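Local coordinates for protein 4-hydroxy-tetrahydrodipicolinate synthase (Methylacidiphilum fumariolicum SolV, PDB 6T3T) that probably catalyses the condensation of pyruvate with aspartate beta-semialdehyde to 4-hydroxy-tetrahydrodipicolinate, a step on the way to lysine, at residues 8-13 and 37-42; 45-50 and 265-270; 95-100 and 126-131; 248-253 and 269-274. All coordinates share one frame; numbering follows the deposited sequence.

Contact 1 (8-13 and 37-42)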
loop_
_atom_site.group_PDB
_atom_site.type_symbol
_atom_site.label_atom_id
_atom_site.label_comp_id
_atom_site.label_asym_id
_atom_site.label_seq_id
_atom_site.Cartn_x
_atom_site.Cartn_y
_atom_site.Cartn_z
ATOM N N THR A 8 8.475 -12.436 -26.753
ATOM C CA THR A 8 8.034 -13.469 -25.829
ATOM C C THR A 8 9.118 -13.709 -24.783
ATOM O O THR A 8 10.240 -14.071 -25.136
ATOM C CB THR A 8 7.709 -14.744 -26.614
ATOM O OG1 THR A 8 6.690 -14.444 -27.578
ATOM C CG2 THR A 8 7.258 -15.920 -25.691
ATOM N N ALA A 9 8.801 -13.473 -23.506
ATOM C CA ALA A 9 9.661 -13.913 -22.407
ATOM C C ALA A 9 9.450 -15.417 -22.262
ATOM O O ALA A 9 8.429 -15.865 -21.738
ATOM C CB ALA A 9 9.336 -13.167 -21.112
ATOM N N ILE A 10 10.379 -16.206 -22.802
ATOM C CA ILE A 10 10.191 -17.648 -22.876
ATOM C C ILE A 10 10.518 -18.296 -21.544
ATOM O O ILE A 10 11.425 -17.857 -20.816
ATOM C CB ILE A 10 11.057 -18.256 -23.996
ATOM C CG1 ILE A 10 12.533 -17.851 -23.810
ATOM C CG2 ILE A 10 10.544 -17.841 -25.327
ATOM C CD1 ILE A 10 13.453 -18.830 -24.464
ATOM N N ILE A 11 9.786 -19.375 -21.240
ATOM C CA ILE A 11 10.200 -20.292 -20.166
ATOM C C ILE A 11 11.580 -20.886 -20.498
ATOM O O ILE A 11 12.001 -20.932 -21.654
ATOM C CB ILE A 11 9.161 -21.412 -19.988
ATOM C CG1 ILE A 11 8.970 -22.171 -21.303
ATOM C CG2 ILE A 11 7.793 -20.863 -19.561
ATOM C CD1 ILE A 11 8.485 -23.611 -21.122
ATOM N N SER A 12 12.266 -21.386 -19.472
ATOM C CA SER A 12 13.452 -22.206 -19.679
ATOM C C SER A 12 12.967 -23.639 -19.535
ATOM O O SER A 12 12.673 -24.073 -18.410
ATOM C CB SER A 12 14.562 -21.907 -18.663
ATOM O OG SER A 12 15.109 -20.628 -18.854
ATOM N N PRO A 13 12.803 -24.399 -20.623
ATOM C CA PRO A 13 12.269 -25.758 -20.476
ATOM C C PRO A 13 13.305 -26.659 -19.823
ATOM O O PRO A 13 14.490 -26.604 -20.154
ATOM C CB PRO A 13 11.941 -26.183 -21.915
ATOM C CG PRO A 13 12.738 -25.299 -22.785
ATOM C CD PRO A 13 12.893 -23.992 -22.036
ATOM N N ASP A 37 7.918 -10.880 -32.858
ATOM C CA ASP A 37 9.008 -10.030 -33.311
ATOM C C ASP A 37 10.339 -10.382 -32.674
ATOM O O ASP A 37 11.384 -10.072 -33.263
ATOM C CB ASP A 37 8.674 -8.567 -33.054
ATOM C CG ASP A 37 7.469 -8.133 -33.853
ATOM O OD1 ASP A 37 7.598 -8.083 -35.091
ATOM O OD2 ASP A 37 6.378 -7.959 -33.265
ATOM N N GLY A 38 10.329 -11.006 -31.504
ATOM C CA GLY A 38 11.589 -11.313 -30.857
ATOM C C GLY A 38 11.366 -12.116 -29.601
ATOM O O GLY A 38 10.230 -12.364 -29.182
ATOM N N ILE A 39 12.481 -12.506 -28.990
ATOM C CA ILE A 39 12.509 -13.418 -27.853
ATOM C C ILE A 39 13.305 -12.772 -26.723
ATOM O O ILE A 39 14.352 -12.160 -26.959
ATOM C CB ILE A 39 13.141 -14.777 -28.256
ATOM C CG1 ILE A 39 12.411 -15.390 -29.462
ATOM C CG2 ILE A 39 13.176 -15.758 -27.072
ATOM C CD1 ILE A 39 11.007 -15.910 -29.155
ATOM N N VAL A 40 12.816 -12.913 -25.496
ATOM C CA VAL A 40 13.572 -12.555 -24.298
ATOM C C VAL A 40 13.895 -13.836 -23.539
ATOM O O VAL A 40 13.063 -14.327 -22.770
ATOM C CB VAL A 40 12.793 -11.586 -23.410
ATOM C CG1 VAL A 40 13.535 -11.384 -22.116
ATOM C CG2 VAL A 40 12.579 -10.288 -24.125
ATOM N N PRO A 41 15.059 -14.431 -23.744
ATOM C CA PRO A 41 15.414 -15.623 -22.976
ATOM C C PRO A 41 15.945 -15.238 -21.610
ATOM O O PRO A 41 16.492 -14.151 -21.424
ATOM C CB PRO A 41 16.499 -16.283 -23.834
ATOM C CG PRO A 41 17.192 -15.096 -24.496
ATOM C CD PRO A 41 16.145 -13.995 -24.644
ATOM N N VAL A 42 15.770 -16.157 -20.660
ATOM C CA VAL A 42 16.305 -16.119 -19.296
ATOM C C VAL A 42 16.029 -14.809 -18.564
ATOM O O VAL A 42 16.929 -14.229 -17.934
ATOM C CB VAL A 42 17.819 -16.460 -19.286
ATOM C CG1 VAL A 42 18.037 -17.796 -19.956
ATOM C CG2 VAL A 42 18.695 -15.393 -19.961
HETATM O O HOH W 1 14.395 -18.530 -20.815
HETATM O O HOH W 2 12.433 -15.356 -20.140
#

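Contact 2 (45-50 and 265-270). With SO4 (sulfate ion), chain E.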
loop_
_atom_site.group_PDB
_atom_site.type_symbol
_atom_site.label_atom_id
_atom_site.label_comp_id
_atom_site.label_asym_id
_atom_site.label_seq_id
_atom_site.Cartn_x
_atom_site.Cartn_y
_atom_site.Cartn_z
ATOM N N THR A 45 10.459 -15.108 -16.351
ATOM C CA THR A 45 9.694 -16.218 -16.894
ATOM C C THR A 45 10.601 -17.409 -17.173
ATOM O O THR A 45 10.155 -18.557 -17.063
ATOM C CB THR A 45 8.921 -15.756 -18.143
ATOM O OG1 THR A 45 8.281 -14.493 -17.863
ATOM C CG2 THR A 45 7.809 -16.786 -18.516
ATOM N N GLY A 46 11.883 -17.161 -17.469
ATOM C CA GLY A 46 12.869 -18.208 -17.646
ATOM C C GLY A 46 13.567 -18.654 -16.381
ATOM O O GLY A 46 14.548 -19.402 -16.465
ATOM N N GLU A 47 13.069 -18.251 -15.209
ATOM C CA GLU A 47 13.631 -18.678 -13.922
ATOM C C GLU A 47 15.130 -18.377 -13.822
ATOM O O GLU A 47 15.929 -19.217 -13.398
ATOM C CB GLU A 47 13.338 -20.163 -13.652
ATOM C CG GLU A 47 11.858 -20.511 -13.721
ATOM C CD GLU A 47 11.575 -22.009 -13.572
ATOM O OE1 GLU A 47 11.906 -22.633 -12.543
ATOM O OE2 GLU A 47 11.042 -22.585 -14.532
ATOM N N SER A 48 15.520 -17.176 -14.245
ATOM C CA SER A 48 16.923 -16.786 -14.122
ATOM C C SER A 48 17.512 -17.000 -12.728
ATOM O O SER A 48 18.690 -17.386 -12.658
ATOM C CB SER A 48 17.136 -15.332 -14.575
ATOM O OG SER A 48 16.305 -14.393 -13.922
ATOM N N PRO A 49 16.788 -16.799 -11.607
ATOM C CA PRO A 49 17.432 -17.014 -10.287
ATOM C C PRO A 49 17.966 -18.419 -10.056
ATOM O O PRO A 49 18.914 -18.584 -9.278
ATOM C CB PRO A 49 16.316 -16.685 -9.287
ATOM C CG PRO A 49 15.424 -15.739 -10.004
ATOM C CD PRO A 49 15.432 -16.226 -11.449
ATOM N N THR A 50 17.360 -19.449 -10.651
ATOM C CA THR A 50 17.736 -20.819 -10.335
ATOM C C THR A 50 18.535 -21.493 -11.434
ATOM O O THR A 50 18.755 -22.703 -11.355
ATOM C CB THR A 50 16.501 -21.660 -9.993
ATOM O OG1 THR A 50 15.572 -21.651 -11.087
ATOM C CG2 THR A 50 15.812 -21.111 -8.754
ATOM N N LEU A 265 6.630 -30.261 -16.488
ATOM C CA LEU A 265 6.337 -29.391 -15.355
ATOM C C LEU A 265 7.434 -29.640 -14.323
ATOM O O LEU A 265 7.268 -30.365 -13.342
ATOM C CB LEU A 265 4.946 -29.626 -14.792
ATOM C CG LEU A 265 4.626 -28.683 -13.629
ATOM C CD1 LEU A 265 5.227 -27.308 -13.886
ATOM C CD2 LEU A 265 3.141 -28.579 -13.458
ATOM N N GLU A 266 8.610 -29.129 -14.647
ATOM C CA GLU A 266 9.760 -29.117 -13.755
ATOM C C GLU A 266 10.038 -27.672 -13.364
ATOM O O GLU A 266 10.385 -26.850 -14.216
ATOM C CB GLU A 266 10.983 -29.728 -14.417
ATOM C CG GLU A 266 11.804 -30.575 -13.503
ATOM C CD GLU A 266 12.869 -31.329 -14.245
ATOM O OE1 GLU A 266 12.605 -32.490 -14.585
ATOM O OE2 GLU A 266 13.979 -30.787 -14.436
ATOM N N LEU A 267 9.848 -27.365 -12.095
ATOM C CA LEU A 267 10.163 -26.065 -11.536
ATOM C C LEU A 267 11.306 -26.219 -10.542
ATOM O O LEU A 267 11.369 -27.205 -9.797
ATOM C CB LEU A 267 8.936 -25.455 -10.861
ATOM C CG LEU A 267 7.786 -25.182 -11.816
ATOM C CD1 LEU A 267 6.431 -25.235 -11.105
ATOM C CD2 LEU A 267 8.008 -23.839 -12.466
ATOM N N ARG A 268 12.189 -25.244 -10.515
ATOM C CA ARG A 268 13.274 -25.257 -9.543
ATOM C C ARG A 268 12.879 -24.467 -8.303
ATOM O O ARG A 268 12.397 -23.330 -8.407
ATOM C CB ARG A 268 14.538 -24.686 -10.173
ATOM C CG ARG A 268 15.067 -25.603 -11.266
ATOM C CD ARG A 268 16.270 -25.008 -12.034
ATOM N NE ARG A 268 16.875 -26.050 -12.858
ATOM C CZ ARG A 268 18.073 -25.972 -13.431
ATOM N NH1 ARG A 268 18.843 -24.891 -13.285
ATOM N NH2 ARG A 268 18.505 -26.998 -14.143
ATOM N N LEU A 269 13.093 -25.079 -7.142
ATOM C CA LEU A 269 12.841 -24.430 -5.870
ATOM C C LEU A 269 13.648 -23.140 -5.777
ATOM O O LEU A 269 14.823 -23.115 -6.147
ATOM C CB LEU A 269 13.182 -25.379 -4.720
ATOM C CG LEU A 269 12.202 -26.543 -4.440
ATOM C CD1 LEU A 269 12.729 -27.530 -3.394
ATOM C CD2 LEU A 269 10.853 -25.997 -4.026
ATOM N N PRO A 270 13.077 -22.063 -5.219
ATOM C CA PRO A 270 11.874 -22.043 -4.371
ATOM C C PRO A 270 10.501 -22.018 -5.084
ATOM O O PRO A 270 9.486 -21.905 -4.401
ATOM C CB PRO A 270 12.081 -20.759 -3.547
ATOM C CG PRO A 270 12.730 -19.796 -4.572
ATOM C CD PRO A 270 13.677 -20.719 -5.373
HETATM S S SO4 E . 10.575 -11.582 -17.735
HETATM O O1 SO4 E . 10.567 -13.027 -17.984
HETATM O O2 SO4 E . 11.205 -10.835 -18.815
HETATM O O3 SO4 E . 11.398 -11.294 -16.566
HETATM O O4 SO4 E . 9.192 -11.155 -17.583
HETATM O O HOH W 3 12.814 -21.398 -10.389
#

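Contact 3 (95-100 and 126-131)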
loop_
_atom_site.group_PDB
_atom_site.type_symbol
_atom_site.label_atom_id
_atom_site.label_comp_id
_atom_site.label_asym_id
_atom_site.label_seq_id
_atom_site.Cartn_x
_atom_site.Cartn_y
_atom_site.Cartn_z
ATOM N N ILE A 95 28.013 -13.770 -27.529
ATOM C CA ILE A 95 27.156 -14.748 -28.202
ATOM C C ILE A 95 26.522 -14.130 -29.451
ATOM O O ILE A 95 26.308 -14.822 -30.462
ATOM C CB ILE A 95 26.108 -15.312 -27.213
ATOM C CG1 ILE A 95 26.734 -16.443 -26.368
ATOM C CG2 ILE A 95 24.855 -15.789 -27.938
ATOM C CD1 ILE A 95 26.038 -16.683 -25.053
ATOM N N GLY A 96 26.202 -12.836 -29.408
ATOM C CA GLY A 96 25.721 -12.135 -30.592
ATOM C C GLY A 96 24.233 -11.849 -30.626
ATOM O O GLY A 96 23.605 -11.948 -31.682
ATOM N N VAL A 97 23.665 -11.403 -29.513
ATOM C CA VAL A 97 22.236 -11.111 -29.464
ATOM C C VAL A 97 21.986 -9.726 -30.049
ATOM O O VAL A 97 22.921 -8.988 -30.370
ATOM C CB VAL A 97 21.708 -11.209 -28.021
ATOM C CG1 VAL A 97 22.003 -12.577 -27.432
ATOM C CG2 VAL A 97 22.347 -10.114 -27.142
ATOM N N ASP A 98 20.721 -9.354 -30.192
ATOM C CA ASP A 98 20.422 -8.022 -30.679
ATOM C C ASP A 98 20.415 -6.964 -29.583
ATOM O O ASP A 98 20.564 -5.783 -29.906
ATOM C CB ASP A 98 19.079 -8.038 -31.387
ATOM C CG ASP A 98 19.038 -9.069 -32.468
ATOM O OD1 ASP A 98 19.808 -8.928 -33.445
ATOM O OD2 ASP A 98 18.302 -10.066 -32.302
ATOM N N GLY A 99 20.269 -7.352 -28.318
ATOM C CA GLY A 99 20.191 -6.402 -27.218
ATOM C C GLY A 99 19.968 -7.142 -25.914
ATOM O O GLY A 99 19.817 -8.360 -25.896
ATOM N N VAL A 100 19.888 -6.389 -24.807
ATOM C CA VAL A 100 19.706 -7.008 -23.495
ATOM C C VAL A 100 18.584 -6.315 -22.738
ATOM O O VAL A 100 18.276 -5.146 -22.973
ATOM C CB VAL A 100 20.981 -7.024 -22.614
ATOM C CG1 VAL A 100 22.008 -8.000 -23.159
ATOM C CG2 VAL A 100 21.570 -5.614 -22.427
ATOM N N THR A 126 28.906 -1.558 -23.044
ATOM C CA THR A 126 28.474 -2.349 -24.187
ATOM C C THR A 126 27.986 -1.462 -25.321
ATOM O O THR A 126 27.491 -0.357 -25.093
ATOM C CB THR A 126 27.359 -3.318 -23.784
ATOM O OG1 THR A 126 27.011 -4.100 -24.916
ATOM C CG2 THR A 126 26.101 -2.566 -23.306
ATOM N N SER A 127 28.111 -1.964 -26.549
ATOM C CA SER A 127 27.484 -1.316 -27.695
ATOM C C SER A 127 26.080 -1.839 -27.973
ATOM O O SER A 127 25.403 -1.315 -28.867
ATOM C CB SER A 127 28.338 -1.485 -28.957
ATOM O OG SER A 127 28.494 -2.855 -29.254
ATOM N N LEU A 128 25.633 -2.856 -27.248
ATOM C CA LEU A 128 24.301 -3.404 -27.471
ATOM C C LEU A 128 23.215 -2.387 -27.099
ATOM O O LEU A 128 23.376 -1.611 -26.142
ATOM C CB LEU A 128 24.114 -4.680 -26.647
ATOM C CG LEU A 128 24.882 -5.908 -27.142
ATOM C CD1 LEU A 128 24.626 -7.073 -26.205
ATOM C CD2 LEU A 128 24.478 -6.258 -28.562
ATOM N N PRO A 129 22.102 -2.363 -27.829
ATOM C CA PRO A 129 20.915 -1.653 -27.329
ATOM C C PRO A 129 20.437 -2.289 -26.035
ATOM O O PRO A 129 20.561 -3.498 -25.841
ATOM C CB PRO A 129 19.884 -1.837 -28.451
ATOM C CG PRO A 129 20.713 -2.171 -29.673
ATOM C CD PRO A 129 21.856 -2.983 -29.145
ATOM N N ILE A 130 19.849 -1.462 -25.163
ATOM C CA ILE A 130 19.429 -1.878 -23.829
ATOM C C ILE A 130 17.955 -1.548 -23.616
ATOM O O ILE A 130 17.507 -0.451 -23.955
ATOM C CB ILE A 130 20.282 -1.202 -22.749
ATOM C CG1 ILE A 130 21.609 -1.967 -22.607
ATOM C CG2 ILE A 130 19.527 -1.144 -21.423
ATOM C CD1 ILE A 130 22.719 -1.127 -22.106
ATOM N N LEU A 131 17.197 -2.509 -23.096
ATOM C CA LEU A 131 15.861 -2.256 -22.560
ATOM C C LEU A 131 15.946 -2.291 -21.038
ATOM O O LEU A 131 16.432 -3.273 -20.468
ATOM C CB LEU A 131 14.852 -3.292 -23.072
ATOM C CG LEU A 131 14.481 -3.349 -24.562
ATOM C CD1 LEU A 131 13.740 -4.650 -24.849
ATOM C CD2 LEU A 131 13.593 -2.168 -24.985
#

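Contact 4 (248-253 and 269-274)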
loop_
_atom_site.group_PDB
_atom_site.type_symbol
_atom_site.label_atom_id
_atom_site.label_comp_id
_atom_site.label_asym_id
_atom_site.label_seq_id
_atom_site.Cartn_x
_atom_site.Cartn_y
_atom_site.Cartn_z
ATOM N N THR A 248 2.725 -16.874 -8.760
ATOM C CA THR A 248 3.816 -16.143 -9.401
ATOM C C THR A 248 4.276 -16.780 -10.713
ATOM O O THR A 248 4.586 -17.977 -10.778
ATOM C CB THR A 248 5.007 -15.998 -8.449
ATOM O OG1 THR A 248 5.989 -15.145 -9.062
ATOM C CG2 THR A 248 5.651 -17.347 -8.140
ATOM N N ASN A 249 4.263 -15.970 -11.767
ATOM C CA ASN A 249 4.910 -16.305 -13.020
ATOM C C ASN A 249 6.346 -16.758 -12.749
ATOM O O ASN A 249 7.045 -16.116 -11.967
ATOM C CB ASN A 249 4.881 -15.070 -13.923
ATOM C CG ASN A 249 5.578 -15.298 -15.237
ATOM O OD1 ASN A 249 5.204 -16.171 -16.017
ATOM N ND2 ASN A 249 6.620 -14.536 -15.477
ATOM N N PRO A 250 6.835 -17.845 -13.383
ATOM C CA PRO A 250 6.257 -18.644 -14.480
ATOM C C PRO A 250 5.520 -19.926 -14.119
ATOM O O PRO A 250 5.380 -20.760 -15.019
ATOM C CB PRO A 250 7.489 -19.020 -15.296
ATOM C CG PRO A 250 8.533 -19.302 -14.198
ATOM C CD PRO A 250 8.243 -18.230 -13.128
ATOM N N VAL A 251 5.068 -20.125 -12.872
ATOM C CA VAL A 251 4.396 -21.383 -12.540
ATOM C C VAL A 251 3.146 -21.603 -13.379
ATOM O O VAL A 251 3.006 -22.698 -13.954
ATOM C CB VAL A 251 4.102 -21.468 -11.031
ATOM C CG1 VAL A 251 3.407 -22.780 -10.751
ATOM C CG2 VAL A 251 5.367 -21.350 -10.208
ATOM N N PRO A 252 2.212 -20.641 -13.504
ATOM C CA PRO A 252 1.036 -20.901 -14.368
ATOM C C PRO A 252 1.394 -21.128 -15.828
ATOM O O PRO A 252 0.899 -22.090 -16.427
ATOM C CB PRO A 252 0.161 -19.653 -14.170
ATOM C CG PRO A 252 0.600 -19.087 -12.851
ATOM C CD PRO A 252 2.096 -19.327 -12.832
ATOM N N VAL A 253 2.232 -20.278 -16.432
ATOM C CA VAL A 253 2.508 -20.466 -17.854
ATOM C C VAL A 253 3.273 -21.768 -18.090
ATOM O O VAL A 253 3.019 -22.480 -19.063
ATOM C CB VAL A 253 3.229 -19.252 -18.471
ATOM C CG1 VAL A 253 4.707 -19.143 -18.038
ATOM C CG2 VAL A 253 3.133 -19.334 -19.979
ATOM N N LEU A 269 13.093 -25.079 -7.142
ATOM C CA LEU A 269 12.841 -24.430 -5.870
ATOM C C LEU A 269 13.648 -23.140 -5.777
ATOM O O LEU A 269 14.823 -23.115 -6.147
ATOM C CB LEU A 269 13.182 -25.379 -4.720
ATOM C CG LEU A 269 12.202 -26.543 -4.440
ATOM C CD1 LEU A 269 12.729 -27.530 -3.394
ATOM C CD2 LEU A 269 10.853 -25.997 -4.026
ATOM N N PRO A 270 13.077 -22.063 -5.219
ATOM C CA PRO A 270 11.874 -22.043 -4.371
ATOM C C PRO A 270 10.501 -22.018 -5.084
ATOM O O PRO A 270 9.486 -21.905 -4.401
ATOM C CB PRO A 270 12.081 -20.759 -3.547
ATOM C CG PRO A 270 12.730 -19.796 -4.572
ATOM C CD PRO A 270 13.677 -20.719 -5.373
ATOM N N LEU A 271 10.445 -22.111 -6.408
ATOM C CA LEU A 271 9.150 -22.241 -7.080
ATOM C C LEU A 271 8.578 -23.649 -6.893
ATOM O O LEU A 271 9.317 -24.640 -6.884
ATOM C CB LEU A 271 9.279 -21.915 -8.579
ATOM C CG LEU A 271 9.666 -20.459 -8.908
ATOM C CD1 LEU A 271 9.567 -20.213 -10.391
ATOM C CD2 LEU A 271 8.803 -19.470 -8.155
ATOM N N ALA A 272 7.257 -23.731 -6.739
ATOM C CA ALA A 272 6.533 -24.965 -6.468
ATOM C C ALA A 272 5.272 -24.985 -7.318
ATOM O O ALA A 272 4.794 -23.929 -7.748
ATOM C CB ALA A 272 6.164 -25.096 -4.984
ATOM N N PRO A 273 4.714 -26.173 -7.580
ATOM C CA PRO A 273 3.491 -26.269 -8.399
ATOM C C PRO A 273 2.310 -25.552 -7.768
ATOM O O PRO A 273 2.283 -25.278 -6.571
ATOM C CB PRO A 273 3.222 -27.776 -8.464
ATOM C CG PRO A 273 4.572 -28.422 -8.190
ATOM C CD PRO A 273 5.247 -27.500 -7.214
ATOM N N LEU A 274 1.310 -25.272 -8.601
ATOM C CA LEU A 274 0.116 -24.557 -8.161
ATOM C C LEU A 274 -0.647 -25.335 -7.093
ATOM O O LEU A 274 -0.661 -26.565 -7.077
ATOM C CB LEU A 274 -0.820 -24.302 -9.341
ATOM C CG LEU A 274 -0.284 -23.454 -10.490
ATOM C CD1 LEU A 274 -1.295 -23.454 -11.626
ATOM C CD2 LEU A 274 -0.036 -22.037 -9.999
#

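Contact 1 (8-13 and 37-42)
The first two strands of a parallel barrel meet here, Thr-8 and Ala-9 lying beside Ile-39 and Val-40 in strands 5-9 and 38-40. Thr-8 N donates to Gly-38 O at 3.0 Å, and Thr-8 O accepts from Val-40 N at 2.8 Å in an almost straight bond (176° at the hydrogen). A longer bond, Ile-10 N to Val-40 O at 3.3 Å, continues the pairing. This is the start of the eight-stranded TIM barrel of the DapA family. The small methyl of Ala-9 suits its place beside Thr-45, as Val-40 does beside Val-204, both neighbours being predicted to bind pyruvate. Ile-10 has CG1 between its backbone N and carbonyl carbon (chi1 54°), which lays CG1 3.7 Å from Pro-41 CA, while CG2 crosses Ile-39 and meets its CG2 at 3.8 Å. An alanine at Ile-10 would probably open a gap beside Ile-39 and Pro-41 and leave Leu-24 of helix 21-32 without this neighbour. Further along, a water bridges the two segments, donating to Ile-10 O and Ser-12 OG and accepting from Val-42 N at 2.7 Å. Ser-12 OG is also hydrogen-bonded to Gly-46 O.

Contact 2 (45-50 and 265-270)
Thr-50 and Arg-268 lie alongside each other, pointing opposite ways, where the loop after the second barrel strand of this TIM-barrel enzyme meets the loop between helices 251-259 and 276-295. Arg-268 runs extended from CG to NE, and Thr-50 lies along its aliphatic part, OG1 3.3 Å from Arg-268 CB. At the far end the guanidinium turns its edge to the backbone: NH1 donates to Thr-50 O at 2.9 Å, the oxygen lying close to the guanidinium plane. Arginine fits because its long chain gives carbon to the threonine and still reaches Glu-55 with a salt bridge and Phe-14 by a cation-pi contact. The other branch of Thr-50, CG2, touches Pro-270 CD at 4.0 Å beyond the cis peptide between Leu-269 and Pro-270. Glu-47 comes in at about a right angle to Leu-267, its OE2 3.9 Å from Leu-267 CD2. Its carboxylate is divided: OE2 pairs with Lys-254 in a salt bridge, while OE1 accepts a weak, nearly straight bond from Arg-268 N at 3.3 Å. At the loop's start, the predicted pyruvate-binding Thr-45 holds a sulfate, its N and OG1 both donating to O1. Between the loops one water accepts from Thr-50 OG1 and donates to Arg-268 O and to Glu-47 OE1, the last at 2.6 Å.

Contact 3 (95-100 and 126-131)
Val-100 and Ile-130 stand side by side where strands 99-103 and 130-134 begin, joined through helix 112-125 as a parallel beta-alpha-beta unit of the TIM barrel. The two side chains point the same way, Val-100 CG2 3.7 Å from Ile-130 CG1, on the side that Val-100 shares with Thr-89 and Ala-92 of helix 82-95. Beta-branched residues suit these extended backbones.

Leu-128, just ahead of the strand, holds CG anti to its carbonyl carbon (chi1 -72°), and its two methyls do different work. CD1 fits between two valines, 3.9 Å from Val-97 CG2 and 4.1 Å from Val-100 CG1, each crossed at about a right angle; CD2 rests 3.6 Å from the carbonyl oxygen of Val-97. An alanine at Leu-128 would probably leave a gap between Val-97 and Val-100. The backbone before it is shaped by an ST turn, Thr-126 OG1 accepting from Leu-128 N.

Gly-99 suits its place because a CB there would run into Pro-129 O, which approaches Gly-99 CA to 3.2 Å. Asp-98 turns away from the second strand, its carboxylate accepting from Ile-73 N, while its carbonyl oxygen meets the ring of Pro-129. Leu-131, the next residue after Ile-130, lies near Val-204 and Lys-162, the predicted Schiff-base lysine. Val-100 N donates to Pro-129 O at 3.1 Å, and Leu-131 N donates to Val-100 O at 2.9 Å.

Contact 4 (248-253 and 269-274)
Val-251, in the first turn of helix 251-259, faces the irregular backbone of 271-274, the two segments coming nearest at Val-251 CA and Pro-273 CA, 6.5 Å apart. No hydrogen bond links the segments, and the contact is made by side chains. Within the first segment a cis peptide precedes Pro-250, which takes the N-cap position, and Val-251 N bonds to Thr-248 O.

Val-251 points at the other segment and spreads its two methyls over it. With CG1 anti to the backbone N (chi1 180°), that methyl reaches Leu-274 CD2 at 3.6 Å and also lies 3.5 Å from Ala-272 O. CG2 meets Leu-271 CB at 4.3 Å. The Leu-274 side chain runs antiparallel to that of Val-251, and the same CD2 ends 4.2 Å from Pro-252 CG. Leu-271 forks over the turn before the helix: CD1 rests on Pro-250 CD at 3.6 Å, CD2 on Thr-248 CG2 at 3.8 Å, both partners being crossed at about a right angle. Branched aliphatics suit such a surface, since Val-251 and Leu-271 each present two methyls to separate neighbours, and the prolines offer compact ring carbons without an N-H to satisfy.

Asn-249 turns away from this contact, ND2 donating to Thr-45 OG1, and Thr-248 OG1 is hydrogen-bonded to Asn-108 O of a neighbouring subunit. The cis-proline turn thus lies between the helices beyond the barrel and the predicted pyruvate pocket, with Pro-250 close to Thr-44 and Thr-45 in this DapA-family enzyme.

In the fold
From the N terminus, contact 1 closes the first loop, bringing strand 38-40 back alongside strand 5-9 after helix 21-32. Contact 2 then opens at 45-50 and closes at 265-270 more than two hundred residues later, tying the loop after the second strand to the chain beyond the barrel. Contact 3 is nested inside that long span and joins the fourth and fifth strands, about 28 Å from contact 4, centre to centre, across the chain's centre. Contact 4 starts at 248-253 and ends on the stretch where contact 2 closes, sharing Leu-269 and Pro-270. Contacts 1, 2 and 4 touch one another near the predicted pyruvate site, and contacts 2 and 4 also reach a second subunit.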